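Local coordinates for long form salivary protein D7L (PDB 6MT7) that binds and sequesters cysteinyl leukotrienes and a thromboxane A2 analogue, so that host responses to the blood-feeding sand fly, platelet aggregation among them, are blunted, at residues Gly82-Gly88 / Lys100-Phe104; Lys134-Ile140 / Asp225-Tyr231. One frame throughout, in Å; residues are numbered along the deposited sequence.

The centre of the chain lies between the two contacts; their own centres are 33 Å apart, with about 21 Å between nearest atoms, so they never touch. Both segments of contact 1 precede those of contact 2 in sequence. Contact 1 is local, tying the short helix 83-86 to helix 94-106 across only eleven intervening residues. Contact 2 spans 84 residues and joins the loop ahead of helix 140-144 to the C-terminal tail that leaves helix 220-227. The side chain of Thr101 in contact 1 lies about 5 Å from the bound Triton fragment and that of Lys136 in contact 2 about 7 Å, consistent with both flanking the ligand-binding region.

Contact 1: Gly82-Gly88 / Lys100-Phe104; sequences GINTISG and KTINF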
loop_
_atom_site.group_PDB
_atom_site.type_symbol
_atom_site.label_atom_id
_atom_site.label_comp_id
_atom_site.label_asym_id
_atom_site.label_seq_id
_atom_site.Cartn_x
_atom_site.Cartn_y
_atom_site.Cartn_z
ATOM N N GLY A 82 14.837 -9.897 -17.844
ATOM C CA GLY A 82 13.526 -10.523 -17.840
ATOM C C GLY A 82 12.361 -9.575 -17.677
ATOM O O GLY A 82 11.286 -10.001 -17.239
ATOM N N ILE A 83 12.545 -8.290 -17.998
ATOM C CA ILE A 83 11.442 -7.337 -17.899
ATOM C C ILE A 83 10.362 -7.659 -18.925
ATOM O O ILE A 83 9.179 -7.387 -18.698
ATOM C CB ILE A 83 11.970 -5.899 -18.062
ATOM C CG1 ILE A 83 12.979 -5.574 -16.964
ATOM C CG2 ILE A 83 10.826 -4.873 -18.048
ATOM C CD1 ILE A 83 12.423 -5.691 -15.599
ATOM N N ASN A 84 10.739 -8.252 -20.062
ATOM C CA ASN A 84 9.747 -8.571 -21.081
ATOM C C ASN A 84 8.659 -9.484 -20.527
ATOM O O ASN A 84 7.476 -9.294 -20.824
ATOM C CB ASN A 84 10.425 -9.205 -22.297
ATOM C CG ASN A 84 11.151 -10.484 -21.959
ATOM O OD1 ASN A 84 11.741 -10.615 -20.885
ATOM N ND2 ASN A 84 11.117 -11.443 -22.878
ATOM N N THR A 85 9.031 -10.452 -19.683
ATOM C CA THR A 85 8.042 -11.394 -19.162
ATOM C C THR A 85 7.015 -10.701 -18.275
ATOM O O THR A 85 5.838 -11.077 -18.266
ATOM C CB THR A 85 8.739 -12.508 -18.383
ATOM O OG1 THR A 85 9.724 -13.121 -19.217
ATOM C CG2 THR A 85 7.732 -13.565 -17.917
ATOM N N ILE A 86 7.438 -9.687 -17.516
ATOM C CA ILE A 86 6.486 -9.014 -16.636
ATOM C C ILE A 86 5.647 -7.973 -17.358
ATOM O O ILE A 86 4.671 -7.476 -16.779
ATOM C CB ILE A 86 7.193 -8.349 -15.440
ATOM C CG1 ILE A 86 7.879 -7.044 -15.855
ATOM C CG2 ILE A 86 8.204 -9.305 -14.833
ATOM C CD1 ILE A 86 8.390 -6.269 -14.641
ATOM N N SER A 87 5.971 -7.663 -18.611
ATOM C CA SER A 87 5.301 -6.599 -19.345
ATOM C C SER A 87 4.140 -7.134 -20.174
ATOM O O SER A 87 4.099 -8.307 -20.557
ATOM C CB SER A 87 6.284 -5.855 -20.264
ATOM O OG SER A 87 7.512 -5.572 -19.606
ATOM N N GLY A 88 3.178 -6.258 -20.428
ATOM C CA GLY A 88 2.056 -6.595 -21.274
ATOM C C GLY A 88 0.817 -6.984 -20.493
ATOM O O GLY A 88 0.857 -7.220 -19.281
ATOM N N LYS A 100 3.413 -14.202 -14.416
ATOM C CA LYS A 100 4.196 -13.235 -15.159
ATOM C C LYS A 100 5.319 -12.646 -14.332
ATOM O O LYS A 100 6.294 -12.157 -14.905
ATOM C CB LYS A 100 3.287 -12.127 -15.695
ATOM C CG LYS A 100 2.617 -12.527 -17.008
ATOM C CD LYS A 100 1.645 -11.466 -17.495
ATOM C CE LYS A 100 2.369 -10.264 -18.080
ATOM N NZ LYS A 100 2.628 -10.428 -19.540
ATOM N N THR A 101 5.236 -12.716 -13.003
ATOM C CA THR A 101 6.233 -12.045 -12.193
ATOM C C THR A 101 7.073 -12.967 -11.315
ATOM O O THR A 101 8.046 -12.488 -10.727
ATOM C CB THR A 101 5.577 -10.968 -11.317
ATOM O OG1 THR A 101 4.509 -11.526 -10.557
ATOM C CG2 THR A 101 5.001 -9.896 -12.186
ATOM N N ILE A 102 6.770 -14.262 -11.230
ATOM C CA ILE A 102 7.441 -15.075 -10.214
ATOM C C ILE A 102 8.914 -15.282 -10.566
ATOM O O ILE A 102 9.778 -15.234 -9.687
ATOM C CB ILE A 102 6.692 -16.407 -9.991
ATOM C CG1 ILE A 102 7.312 -17.211 -8.835
ATOM C CG2 ILE A 102 6.644 -17.231 -11.264
ATOM C CD1 ILE A 102 7.524 -16.425 -7.527
ATOM N N ASN A 103 9.238 -15.482 -11.849
ATOM C CA ASN A 103 10.649 -15.629 -12.212
ATOM C C ASN A 103 11.399 -14.314 -12.044
ATOM O O ASN A 103 12.565 -14.304 -11.639
ATOM C CB ASN A 103 10.794 -16.126 -13.652
ATOM C CG ASN A 103 10.561 -17.612 -13.774
ATOM O OD1 ASN A 103 10.747 -18.360 -12.817
ATOM N ND2 ASN A 103 10.160 -18.048 -14.961
ATOM N N PHE A 104 10.752 -13.197 -12.383
ATOM C CA PHE A 104 11.344 -11.887 -12.130
ATOM C C PHE A 104 11.679 -11.724 -10.653
ATOM O O PHE A 104 12.765 -11.247 -10.297
ATOM C CB PHE A 104 10.370 -10.813 -12.608
ATOM C CG PHE A 104 10.767 -9.408 -12.269
ATOM C CD1 PHE A 104 11.757 -8.762 -12.984
ATOM C CD2 PHE A 104 10.114 -8.719 -11.262
ATOM C CE1 PHE A 104 12.093 -7.456 -12.680
ATOM C CE2 PHE A 104 10.457 -7.418 -10.955
ATOM C CZ PHE A 104 11.443 -6.793 -11.663
HETATM O O HOH W 1 4.837 -12.529 -20.259
#
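Lys100 reaches across with its long side chain, curled over the end of the short helix 83-86. Its NZ donates a hydrogen bond to Ser87 O (2.8 Å), and a water accepts a hydrogen bond from Lys100 NZ (3.1 Å) and donates one to Thr85 O (2.7 Å), so the ammonium gathers carbonyls where the short helix runs out. Ser87 OG donates back to Ile83 O (2.6 Å). At the root of the same lysine, Lys100 O receives a CA-H...O contact from Ile86 CA at 3.6 Å; here the backbones come closest, with CA atoms of Ile86 and Lys100 5.0 Å apart. Thr101 adds a lighter touch, its CG2 4.2 Å from Ile86 CG2, while its hydroxyl turns back to Ile97 O in its own helix. Phe104, one turn further on, carries the apolar half. Ile86 CD1 sits 4.2 Å from the Phe104 ring centroid and almost on the normal, a CH-pi contact over the face, while Ile83 CD1 approaches Phe104 CE1 to 3.4 Å. Ile86 reaches from the short helix into the seam with helix 94-106, where it also meets Val65 and Ile68 of helix 65-74. The whole is helix-on-helix packing at the edge of the N-terminal PBP/GOBP (odorant-binding) fold, with the Thr101 side chain about 5 Å from the bound Triton fragment.

Contact 2: Lys134-Ile140 / Asp225-Tyr231; sequences KPKGTKI and DNQSPTY
Asp225 lies late in helix 220-227; Ser228 to Tyr231 is an irregular C-terminal tail. Lys134 folds back, chi3 and chi4 both p: NZ donates to Ser228 O (2.9 Å), Thr138 O (2.8 Å) and Pro135 O (3.0 Å), and lies 5.0 Å from the Tyr231 ring centroid (cation-pi). Pro135 to Thr138 form a type II beta turn. Lys136, a leukotriene C4 and thromboxane A2 site by similarity, extends away from the tail. Gly137 (phi 96°) gives N to Pro229 O (2.7 Å), CA atoms 4.2 Å apart. Thr138 O meets Pro229 CA (3.5 Å). N-cap Lys139 makes a long salt bridge from NZ to Asp225 OD2 (4.0 Å), which also hydrogen-bonds Ser141 of helix 140-144. Ile140 N donates to Ser228 OG (2.8 Å), which donates to Asp225 O (2.6 Å). The hallmark is a buried lysine gathering carbonyls of turn and tail. Thr230 packs on Phe12 and Tyr231 on Arg16 of helix 8-21; Tyr231 and Ile140 both touch Tyr164 of helix 159-164.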
loop_
_atom_site.group_PDB
_atom_site.type_symbol
_atom_site.label_atom_id
_atom_site.label_comp_id
_atom_site.label_asym_id
_atom_site.label_seq_id
_atom_site.Cartn_x
_atom_site.Cartn_y
_atom_site.Cartn_z
ATOM N N LYS A 134 5.326 8.706 9.897
ATOM C CA LYS A 134 4.993 7.896 11.062
ATOM C C LYS A 134 6.033 6.793 11.277
ATOM O O LYS A 134 6.220 5.941 10.392
ATOM C CB LYS A 134 3.607 7.266 10.912
ATOM C CG LYS A 134 3.200 6.433 12.117
ATOM C CD LYS A 134 2.062 5.476 11.797
ATOM C CE LYS A 134 2.584 4.201 11.153
ATOM N NZ LYS A 134 3.341 3.369 12.151
ATOM N N PRO A 135 6.714 6.771 12.417
ATOM C CA PRO A 135 7.720 5.729 12.645
ATOM C C PRO A 135 7.077 4.374 12.871
ATOM O O PRO A 135 5.927 4.261 13.312
ATOM C CB PRO A 135 8.460 6.209 13.902
ATOM C CG PRO A 135 7.510 7.113 14.588
ATOM C CD PRO A 135 6.638 7.738 13.530
ATOM N N LYS A 136 7.833 3.333 12.530
ATOM C CA LYS A 136 7.476 1.994 12.965
ATOM C C LYS A 136 7.401 1.950 14.482
ATOM O O LYS A 136 8.270 2.488 15.179
ATOM C CB LYS A 136 8.505 0.983 12.469
ATOM C CG LYS A 136 8.416 0.664 10.989
ATOM C CD LYS A 136 9.285 -0.542 10.687
ATOM C CE LYS A 136 9.295 -0.871 9.219
ATOM N NZ LYS A 136 10.130 -2.081 8.978
ATOM N N GLY A 137 6.353 1.306 14.991
ATOM C CA GLY A 137 6.128 1.175 16.412
ATOM C C GLY A 137 5.195 2.211 16.990
ATOM O O GLY A 137 4.809 2.091 18.160
ATOM N N THR A 138 4.820 3.216 16.206
ATOM C CA THR A 138 3.982 4.318 16.657
ATOM C C THR A 138 2.610 4.223 16.000
ATOM O O THR A 138 2.508 3.958 14.797
ATOM C CB THR A 138 4.636 5.658 16.321
ATOM O OG1 THR A 138 5.852 5.789 17.075
ATOM C CG2 THR A 138 3.711 6.827 16.657
ATOM N N LYS A 139 1.561 4.442 16.792
ATOM C CA LYS A 139 0.205 4.408 16.260
ATOM C C LYS A 139 -0.085 5.644 15.418
ATOM O O LYS A 139 0.429 6.736 15.670
ATOM C CB LYS A 139 -0.819 4.312 17.391
ATOM C CG LYS A 139 -0.794 2.991 18.131
ATOM C CD LYS A 139 -2.138 2.681 18.781
ATOM C CE LYS A 139 -2.556 3.767 19.747
ATOM N NZ LYS A 139 -3.776 3.370 20.511
ATOM N N ILE A 140 -0.942 5.458 14.409
ATOM C CA ILE A 140 -1.389 6.573 13.581
ATOM C C ILE A 140 -1.974 7.685 14.446
ATOM O O ILE A 140 -1.651 8.864 14.266
ATOM C CB ILE A 140 -2.406 6.077 12.536
ATOM C CG1 ILE A 140 -1.670 5.282 11.453
ATOM C CG2 ILE A 140 -3.176 7.253 11.946
ATOM C CD1 ILE A 140 -2.568 4.475 10.547
ATOM N N ASP A 225 -6.158 1.704 13.493
ATOM C CA ASP A 225 -5.243 2.400 14.387
ATOM C C ASP A 225 -4.538 1.413 15.310
ATOM O O ASP A 225 -3.325 1.519 15.533
ATOM C CB ASP A 225 -5.993 3.464 15.183
ATOM C CG ASP A 225 -5.064 4.390 15.931
ATOM O OD1 ASP A 225 -4.040 4.812 15.347
ATOM O OD2 ASP A 225 -5.355 4.698 17.108
ATOM N N ASN A 226 -5.284 0.430 15.828
ATOM C CA ASN A 226 -4.706 -0.594 16.692
ATOM C C ASN A 226 -3.670 -1.436 15.952
ATOM O O ASN A 226 -2.654 -1.836 16.543
ATOM C CB ASN A 226 -5.840 -1.452 17.255
ATOM C CG ASN A 226 -5.357 -2.698 17.959
ATOM O OD1 ASN A 226 -5.111 -3.730 17.328
ATOM N ND2 ASN A 226 -5.251 -2.622 19.281
ATOM N N GLN A 227 -3.879 -1.676 14.655
ATOM C CA GLN A 227 -2.911 -2.402 13.837
ATOM C C GLN A 227 -1.742 -1.546 13.385
ATOM O O GLN A 227 -0.759 -2.100 12.880
ATOM C CB GLN A 227 -3.578 -2.971 12.586
ATOM C CG GLN A 227 -4.596 -4.048 12.852
ATOM C CD GLN A 227 -5.358 -4.427 11.605
ATOM O OE1 GLN A 227 -5.247 -3.768 10.561
ATOM N NE2 GLN A 227 -6.143 -5.488 11.700
ATOM N N SER A 228 -1.824 -0.226 13.542
ATOM C CA SER A 228 -0.923 0.680 12.833
ATOM C C SER A 228 0.524 0.769 13.319
ATOM O O SER A 228 1.360 1.276 12.562
ATOM C CB SER A 228 -1.524 2.094 12.814
ATOM O OG SER A 228 -1.485 2.741 14.085
ATOM N N PRO A 229 0.893 0.342 14.541
ATOM C CA PRO A 229 2.318 0.455 14.898
ATOM C C PRO A 229 3.241 -0.218 13.892
ATOM O O PRO A 229 4.287 0.347 13.553
ATOM C CB PRO A 229 2.380 -0.198 16.282
ATOM C CG PRO A 229 1.044 0.086 16.861
ATOM C CD PRO A 229 0.101 -0.119 15.701
ATOM N N THR A 230 2.872 -1.402 13.384
ATOM C CA THR A 230 3.578 -2.028 12.269
ATOM C C THR A 230 2.643 -2.322 11.100
ATOM O O THR A 230 2.962 -3.169 10.261
ATOM C CB THR A 230 4.270 -3.321 12.707
ATOM O OG1 THR A 230 3.280 -4.272 13.123
ATOM C CG2 THR A 230 5.244 -3.053 13.845
ATOM N N TYR A 231 1.510 -1.629 11.031
ATOM C CA TYR A 231 0.448 -1.892 10.057
ATOM C C TYR A 231 -0.057 -3.338 10.176
ATOM O O TYR A 231 -0.970 -3.737 9.444
ATOM C CB TYR A 231 0.912 -1.622 8.627
ATOM C CG TYR A 231 1.234 -0.177 8.341
ATOM C CD1 TYR A 231 0.337 0.839 8.675
ATOM C CD2 TYR A 231 2.424 0.172 7.720
ATOM C CE1 TYR A 231 0.630 2.166 8.422
ATOM C CE2 TYR A 231 2.729 1.491 7.454
ATOM C CZ TYR A 231 1.833 2.485 7.803
ATOM O OH TYR A 231 2.138 3.799 7.536
HETATM O O HOH W 2 4.144 1.199 10.513
#